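PDB 7LCE: D-glucosaminate-6-phosphate ammonia lyase from Salmonella typhimurium, which belongs to the selenocysteine synthase-like family of fold-type I pyridoxal phosphate proteins, carrying the cofactor as a Schiff base on a lysine. Local coordinates for residues Ala82-Gly88 with Ala232-Gln236; Gly101-Val107 with Ile149-Ala155. All blocks are in the same frame, centred on the assembly; numbering follows the deposited sequence.

Contact 1: residues Ala82-Gly88 with Ala232-Gln236; sequences AAAITHG and ACKAQ
This is a largely buried contact in the large, cofactor-carrying domain: the C-terminal turn of helix 73-86 and the residues after it pack against the C-terminal part of helix 227-234 with Ala-235 and Gln-236. Small side chains permit the close approach. Ala-83 CB lies 3.6 Å from Ala-232 CB and 3.6 Å from Cys-233 SG, while the chain passes through Gly-88 with its CA 4.1 Å from that of Ala-232. Residues 82-86 are helical; His-87 then leaves the helix with positive phi (56/19), and Gly-88 (84/-2) follows in a conformation that calls for glycine. Thr-86, rotamer p, organises the polar side: its OG1 donates to Ala-82 O at 2.5 Å and accepts from Gly-88 N at 3.3 Å, the latter closing an ST turn. Gln-236 (chi1 and chi2 both m) folds back so that its NE2 donates to Thr-86 OG1 at 2.9 Å and to Ala-232 O at 3.1 Å. Val-93 of helix 90-95 touches both Thr-86 and Gln-236, whereas Lys-234 forms salt bridges with Glu-52 and Asp-66.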
loop_
_atom_site.group_PDB
_atom_site.type_symbol
_atom_site.label_atom_id
_atom_site.label_comp_id
_atom_site.label_asym_id
_atom_site.label_seq_id
_atom_site.Cartn_x
_atom_site.Cartn_y
_atom_site.Cartn_z
ATOM N N ALA A 82 8.689 25.984 11.207
ATOM C CA ALA A 82 8.850 24.958 12.231
ATOM C C ALA A 82 8.093 25.323 13.500
ATOM O O ALA A 82 7.569 24.439 14.188
ATOM C CB ALA A 82 10.331 24.739 12.537
ATOM N N ALA A 83 8.031 26.614 13.830
ATOM C CA ALA A 83 7.237 27.048 14.973
ATOM C C ALA A 83 5.755 26.776 14.749
ATOM O O ALA A 83 5.040 26.380 15.678
ATOM C CB ALA A 83 7.480 28.532 15.248
ATOM N N ALA A 84 5.270 26.995 13.524
ATOM C CA ALA A 84 3.856 26.766 13.243
ATOM C C ALA A 84 3.519 25.281 13.216
ATOM O O ALA A 84 2.386 24.898 13.533
ATOM C CB ALA A 84 3.468 27.418 11.916
ATOM N N ILE A 85 4.475 24.436 12.845
ATOM C CA ILE A 85 4.221 23.002 12.760
ATOM C C ILE A 85 4.400 22.324 14.112
ATOM O O ILE A 85 3.584 21.485 14.502
ATOM C CB ILE A 85 5.130 22.373 11.687
ATOM C CG1 ILE A 85 4.798 22.953 10.313
ATOM C CG2 ILE A 85 4.979 20.861 11.677
ATOM C CD1 ILE A 85 5.628 22.379 9.192
ATOM N N THR A 86 5.450 22.687 14.850
ATOM C CA THR A 86 5.748 22.026 16.115
ATOM C C THR A 86 4.972 22.604 17.288
ATOM O O THR A 86 4.831 21.920 18.308
ATOM C CB THR A 86 7.244 22.116 16.425
ATOM O OG1 THR A 86 7.627 23.493 16.536
ATOM C CG2 THR A 86 8.060 21.452 15.329
ATOM N N HIS A 87 4.482 23.839 17.174
ATOM C CA HIS A 87 3.868 24.569 18.285
ATOM C C HIS A 87 4.808 24.688 19.479
ATOM O O HIS A 87 4.360 24.947 20.600
ATOM C CB HIS A 87 2.545 23.927 18.726
ATOM C CG HIS A 87 1.441 24.064 17.725
ATOM N ND1 HIS A 87 1.358 23.276 16.597
ATOM C CD2 HIS A 87 0.377 24.898 17.681
ATOM C CE1 HIS A 87 0.290 23.621 15.900
ATOM N NE2 HIS A 87 -0.323 24.602 16.537
ATOM N N GLY A 88 6.108 24.503 19.258
ATOM C CA GLY A 88 7.075 24.510 20.330
ATOM C C GLY A 88 7.230 23.192 21.057
ATOM O O GLY A 88 8.065 23.105 21.966
ATOM N N ALA A 232 7.472 29.664 20.312
ATOM C CA ALA A 232 7.675 28.454 19.521
ATOM C C ALA A 232 8.880 28.586 18.601
ATOM O O ALA A 232 9.515 27.580 18.267
ATOM C CB ALA A 232 6.422 28.132 18.712
ATOM N N CYS A 233 9.207 29.809 18.176
ATOM C CA CYS A 233 10.433 30.013 17.414
ATOM C C CYS A 233 11.654 29.784 18.293
ATOM O O CYS A 233 12.597 29.091 17.895
ATOM C CB CYS A 233 10.459 31.418 16.813
ATOM S SG CYS A 233 9.160 31.737 15.602
ATOM N N LYS A 234 11.649 30.358 19.501
ATOM C CA LYS A 234 12.764 30.164 20.423
ATOM C C LYS A 234 12.999 28.688 20.709
ATOM O O LYS A 234 14.150 28.260 20.861
ATOM C CB LYS A 234 12.504 30.918 21.727
ATOM C CG LYS A 234 12.447 32.430 21.575
ATOM C CD LYS A 234 12.195 33.116 22.911
ATOM C CE LYS A 234 12.192 34.630 22.760
ATOM N NZ LYS A 234 11.951 35.328 24.053
ATOM N N ALA A 235 11.928 27.893 20.753
ATOM C CA ALA A 235 12.040 26.468 21.043
ATOM C C ALA A 235 12.835 25.709 19.991
ATOM O O ALA A 235 13.197 24.552 20.231
ATOM C CB ALA A 235 10.648 25.848 21.173
ATOM N N GLN A 236 13.106 26.316 18.839
ATOM C CA GLN A 236 13.822 25.635 17.769
ATOM C C GLN A 236 15.329 25.579 17.990
ATOM O O GLN A 236 16.033 24.993 17.160
ATOM C CB GLN A 236 13.519 26.313 16.429
ATOM C CG GLN A 236 12.029 26.456 16.128
ATOM C CD GLN A 236 11.304 25.123 16.057
ATOM O OE1 GLN A 236 11.878 24.112 15.652
ATOM N NE2 GLN A 236 10.038 25.113 16.466
#

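Contact 2: residues Gly101-Val107 with Ile149-Ala155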
loop_
_atom_site.group_PDB
_atom_site.type_symbol
_atom_site.label_atom_id
_atom_site.label_comp_id
_atom_site.label_asym_id
_atom_site.label_seq_id
_atom_site.Cartn_x
_atom_site.Cartn_y
_atom_site.Cartn_z
ATOM N N GLY A 101 3.046 12.917 9.246
ATOM C CA GLY A 101 1.857 12.767 10.061
ATOM C C GLY A 101 1.429 13.980 10.850
ATOM O O GLY A 101 0.548 13.859 11.706
ATOM N N MET A 102 2.017 15.143 10.603
ATOM C CA MET A 102 1.631 16.368 11.286
ATOM C C MET A 102 0.939 17.304 10.307
ATOM O O MET A 102 0.999 17.128 9.086
ATOM C CB MET A 102 2.842 17.080 11.901
ATOM C CG MET A 102 3.815 16.202 12.654
ATOM S SD MET A 102 5.216 17.199 13.197
ATOM C CE MET A 102 6.282 15.954 13.910
ATOM N N ALA A 103 0.292 18.325 10.860
ATOM C CA ALA A 103 -0.201 19.420 10.037
ATOM C C ALA A 103 0.995 20.250 9.600
ATOM O O ALA A 103 1.585 20.971 10.409
ATOM C CB ALA A 103 -1.206 20.260 10.818
ATOM N N ASN A 104 1.366 20.142 8.320
ATOM C CA ASN A 104 2.602 20.745 7.835
ATOM C C ASN A 104 2.425 21.543 6.549
ATOM O O ASN A 104 3.424 21.989 5.974
ATOM C CB ASN A 104 3.673 19.672 7.615
ATOM C CG ASN A 104 3.189 18.533 6.734
ATOM O OD1 ASN A 104 2.187 18.656 6.027
ATOM N ND2 ASN A 104 3.916 17.420 6.757
ATOM N N GLU A 105 1.201 21.717 6.065
ATOM C CA GLU A 105 0.995 22.434 4.814
ATOM C C GLU A 105 1.067 23.936 5.051
ATOM O O GLU A 105 0.405 24.464 5.951
ATOM C CB GLU A 105 -0.347 22.049 4.193
ATOM C CG GLU A 105 -0.382 20.625 3.662
ATOM C CD GLU A 105 -1.721 20.257 3.055
ATOM O OE1 GLU A 105 -2.620 21.125 3.013
ATOM O OE2 GLU A 105 -1.873 19.094 2.626
ATOM N N VAL A 106 1.879 24.618 4.246
ATOM C CA VAL A 106 2.005 26.072 4.276
ATOM C C VAL A 106 1.323 26.619 3.032
ATOM O O VAL A 106 1.719 26.298 1.904
ATOM C CB VAL A 106 3.474 26.519 4.338
ATOM C CG1 VAL A 106 3.568 28.025 4.182
ATOM C CG2 VAL A 106 4.106 26.080 5.646
ATOM N N VAL A 107 0.297 27.439 3.232
ATOM C CA VAL A 107 -0.527 27.953 2.145
ATOM C C VAL A 107 -0.019 29.332 1.752
ATOM O O VAL A 107 0.053 30.240 2.589
ATOM C CB VAL A 107 -2.008 28.004 2.550
ATOM C CG1 VAL A 107 -2.806 28.759 1.511
ATOM C CG2 VAL A 107 -2.550 26.593 2.727
ATOM N N ILE A 149 -7.269 25.827 2.743
ATOM C CA ILE A 149 -7.193 25.551 4.171
ATOM C C ILE A 149 -7.906 24.239 4.466
ATOM O O ILE A 149 -9.062 24.044 4.075
ATOM C CB ILE A 149 -7.809 26.704 4.980
ATOM C CG1 ILE A 149 -7.170 28.036 4.586
ATOM C CG2 ILE A 149 -7.653 26.449 6.470
ATOM C CD1 ILE A 149 -5.688 28.100 4.872
ATOM N N ASN A 150 -7.219 23.339 5.164
ATOM C CA ASN A 150 -7.822 22.101 5.643
ATOM C C ASN A 150 -7.112 21.700 6.931
ATOM O O ASN A 150 -6.273 22.441 7.452
ATOM C CB ASN A 150 -7.769 21.011 4.564
ATOM C CG ASN A 150 -6.360 20.706 4.110
ATOM O OD1 ASN A 150 -5.617 20.002 4.790
ATOM N ND2 ASN A 150 -5.986 21.230 2.950
ATOM N N GLU A 151 -7.454 20.519 7.453
ATOM C CA GLU A 151 -6.927 20.095 8.746
ATOM C C GLU A 151 -5.426 19.833 8.715
ATOM O O GLU A 151 -4.806 19.749 9.781
ATOM C CB GLU A 151 -7.660 18.843 9.235
ATOM C CG GLU A 151 -7.389 17.592 8.410
ATOM C CD GLU A 151 -8.212 17.531 7.135
ATOM O OE1 GLU A 151 -9.046 18.437 6.917
ATOM O OE2 GLU A 151 -8.020 16.578 6.352
ATOM N N LYS A 152 -4.832 19.698 7.531
ATOM C CA LYS A 152 -3.391 19.532 7.405
ATOM C C LYS A 152 -2.648 20.856 7.285
ATOM O O LYS A 152 -1.413 20.863 7.330
ATOM C CB LYS A 152 -3.064 18.652 6.191
ATOM C CG LYS A 152 -3.260 17.164 6.433
ATOM C CD LYS A 152 -2.331 16.644 7.520
ATOM C CE LYS A 152 -2.226 15.124 7.474
ATOM N NZ LYS A 152 -1.374 14.573 8.568
ATOM N N THR A 153 -3.364 21.967 7.124
ATOM C CA THR A 153 -2.721 23.265 6.974
ATOM C C THR A 153 -2.084 23.695 8.288
ATOM O O THR A 153 -2.700 23.585 9.353
ATOM C CB THR A 153 -3.735 24.313 6.513
ATOM O OG1 THR A 153 -4.312 23.905 5.266
ATOM C CG2 THR A 153 -3.056 25.657 6.325
ATOM N N ALA A 154 -0.846 24.182 8.216
ATOM C CA ALA A 154 -0.112 24.604 9.402
ATOM C C ALA A 154 0.067 26.108 9.512
ATOM O O ALA A 154 0.147 26.620 10.632
ATOM C CB ALA A 154 1.272 23.946 9.434
ATOM N N ALA A 155 0.120 26.827 8.393
ATOM C CA ALA A 155 0.309 28.272 8.420
ATOM C C ALA A 155 -0.007 28.845 7.046
ATOM O O ALA A 155 -0.044 28.122 6.044
ATOM C CB ALA A 155 1.738 28.645 8.832
#
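Parallel strands 105-109 and 153-159 begin side by side with a beta bulge, neighbours in the seven-stranded mixed sheet of a PLP-dependent transferase-like domain. Glu-105 pairs with Thr-153, but Val-106 pairs with Ala-155, so Ala-154 is the extra residue. The bulge is read most clearly from Glu-105 O, which accepts from Ala-154 N at 2.6 Å and, weakly, from Ala-155 N at 3.4 Å. Regular parallel bonding flanks it: Glu-105 N donates to Lys-152 O at 3.0 Å, and Val-107 N to Ala-155 O at 2.9 Å. The other edge of strand 105-109 is served by strand 130-134, through backbone bonds of Val-106 with Arg-130 and Val-132. Before strand 153-159, a type I turn from Asn-150 to Thr-153 is closed by Thr-153 N to Asn-150 O, 3.0 Å. Asn-150 N donates to Thr-153 OG1 at 3.0 Å, and Asn-150 OD1 accepts from Lys-152 N at 2.9 Å, an Asx turn. Asn-150 ND2 reaches Glu-105 OE1 in a weak 3.4 Å hydrogen bond.

Overall arrangement
Helix 73-86 joins the two contacts, whose centres lie 14 Å apart on the same side of the chain's centre. One part of its surface meets the C-terminal part of helix 227-234 in contact 1, while at contact 2 Ala-84 packs on strand 153-159, with Ala-84 CB 3.7 Å from Ala-155 CB, and Ile-85 on the loop leading into strand 105-109, with Ile-85 CD1 3.7 Å from Asn-104 CB. In sequence, the pairing of strands 105-109 and 153-159 lies between the two segments of contact 1, which are 144 residues apart at their closest ends. The principle is layering: a helix covers the sheet and is itself flanked by a helix from later in the sequence.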